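Chloride intracellular channel Clic (Drosophila melanogaster, PDB 2YV7) is a soluble, glutathione transferase-like protein that might insert into membranes and form chloride ion channels whose activity depends on pH. Local coordinates at residues 85-89 against 100-104. Sequence-based numbering, arbitrary orientation.
With CA (calcium ion), chain B.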
# COMPACT_ATOMS: atom_id res chain seq x y z
N PRO A 85 -1.93 -0.21 11.65
CA PRO A 85 -3.36 -0.43 11.56
C PRO A 85 -3.83 -1.40 12.63
O PRO A 85 -3.07 -2.22 13.14
CB PRO A 85 -3.54 -1.11 10.21
CG PRO A 85 -2.25 -1.80 9.97
CD PRO A 85 -1.18 -0.97 10.62
N ILE A 86 -5.11 -1.26 12.93
CA ILE A 86 -5.83 -2.13 13.84
C ILE A 86 -7.12 -2.46 13.16
O ILE A 86 -7.79 -1.57 12.63
CB ILE A 86 -6.10 -1.39 15.19
CG1 ILE A 86 -4.79 -1.21 15.96
CG2 ILE A 86 -7.20 -2.16 15.99
CD1 ILE A 86 -4.78 -0.03 16.97
N LEU A 87 -7.51 -3.75 13.15
CA LEU A 87 -8.72 -4.16 12.44
C LEU A 87 -9.79 -4.57 13.48
O LEU A 87 -9.50 -5.36 14.36
CB LEU A 87 -8.43 -5.34 11.49
CG LEU A 87 -9.53 -5.98 10.65
CD1 LEU A 87 -8.96 -6.82 9.53
CD2 LEU A 87 -10.49 -6.89 11.47
N ILE A 88 -10.97 -3.97 13.39
CA ILE A 88 -12.04 -4.23 14.40
C ILE A 88 -13.19 -4.88 13.66
O ILE A 88 -13.76 -4.32 12.72
CB ILE A 88 -12.51 -2.96 15.18
CG1 ILE A 88 -11.32 -2.19 15.78
CG2 ILE A 88 -13.50 -3.36 16.31
CD1 ILE A 88 -11.73 -0.93 16.55
N ASP A 89 -13.47 -6.11 14.09
CA ASP A 89 -14.48 -6.98 13.49
C ASP A 89 -15.51 -7.31 14.60
O ASP A 89 -15.22 -8.13 15.48
CB ASP A 89 -13.78 -8.26 12.99
CG ASP A 89 -14.70 -9.24 12.27
OD1 ASP A 89 -15.94 -9.02 12.15
OD2 ASP A 89 -14.18 -10.28 11.81
N ILE A 100 -3.69 -9.47 11.53
CA ILE A 100 -4.66 -8.81 10.66
C ILE A 100 -4.75 -9.50 9.33
O ILE A 100 -5.84 -9.78 8.84
CB ILE A 100 -4.34 -7.28 10.48
CG1 ILE A 100 -4.41 -6.57 11.85
CG2 ILE A 100 -5.25 -6.66 9.41
CD1 ILE A 100 -4.05 -5.09 11.87
N GLU A 101 -3.59 -9.78 8.71
CA GLU A 101 -3.59 -10.58 7.45
C GLU A 101 -4.28 -11.91 7.58
O GLU A 101 -5.18 -12.24 6.78
CB GLU A 101 -2.15 -10.86 6.97
CG GLU A 101 -1.60 -9.68 6.37
CD GLU A 101 -0.33 -9.87 5.50
OE1 GLU A 101 -0.04 -10.95 4.92
OE2 GLU A 101 0.35 -8.85 5.39
N ARG A 102 -3.85 -12.66 8.58
CA ARG A 102 -4.36 -13.99 8.85
C ARG A 102 -5.86 -13.89 9.05
O ARG A 102 -6.59 -14.69 8.50
CB ARG A 102 -3.64 -14.58 10.08
CG ARG A 102 -3.55 -16.10 10.11
CD ARG A 102 -2.36 -16.56 10.98
NE ARG A 102 -2.02 -17.97 10.75
CZ ARG A 102 -2.12 -18.95 11.66
NH1 ARG A 102 -2.54 -18.71 12.90
NH2 ARG A 102 -1.77 -20.20 11.32
N HIS A 103 -6.32 -12.86 9.77
CA HIS A 103 -7.77 -12.66 10.00
C HIS A 103 -8.54 -12.36 8.72
O HIS A 103 -9.61 -12.92 8.48
CB HIS A 103 -8.02 -11.56 11.01
CG HIS A 103 -9.43 -11.48 11.49
ND1 HIS A 103 -10.39 -10.73 10.85
CD2 HIS A 103 -10.06 -12.11 12.52
CE1 HIS A 103 -11.54 -10.86 11.49
NE2 HIS A 103 -11.37 -11.69 12.49
N ILE A 104 -7.99 -11.49 7.86
CA ILE A 104 -8.63 -11.19 6.61
C ILE A 104 -8.75 -12.45 5.79
O ILE A 104 -9.83 -12.75 5.28
CB ILE A 104 -7.87 -10.06 5.80
CG1 ILE A 104 -7.93 -8.78 6.62
CG2 ILE A 104 -8.54 -9.82 4.40
CD1 ILE A 104 -7.13 -7.60 6.00
CA CA B . -0.76 -2.84 14.15
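In the thioredoxin-like domain of this GST-fold protein, helix 97-107 packs against the sheet through strand 86-89, and Leu-87 of the strand meets Ile-100, His-103 and Ile-104 of the helix. The short segments run at 35° to each other, with 9.7 Å between their axes at closest approach. Leu-87 divides its branches among the three partners. Its CG stands anti to the backbone N (chi1 179°), and from there Leu-87 CD1 reaches Ile-100 CG2 and Ile-104 CG1, both at 3.7 Å, while Leu-87 CD2 lies near the His-103 ring. The Leu-87 and Ile-100 side chains lie alongside and point opposite ways, whereas that of His-103 runs roughly perpendicular to the leucine. Ile-94 of the neighbouring strand 92-94 touches Leu-87, Ile-100 and His-103 alike.

The start of the strand illustrates a hallmark of the thioredoxin fold, the cis-proline that leads into the third strand of the domain. Pro-85 follows a cis peptide bond, and its ring lies against Phe-42, Cys-43 and Tyr-46 of helix 41-55. Ile-100 CD1 extends to this end, where it comes within 3.3 Å of Pro-85 O and 4.2 Å of Pro-85 CG. Pro-85 O binds the calcium ion at 2.6 Å; His-83 O and Leu-95 O also bind it, and the site includes Asn-97, at the start of helix 97-107. At the far end of the strand, the Asp-89 carboxylate approaches the His-103 ring edge-on, the two planes 84° apart, but the imidazole is probably turned over in the model, which leaves the details of this approach doubtful.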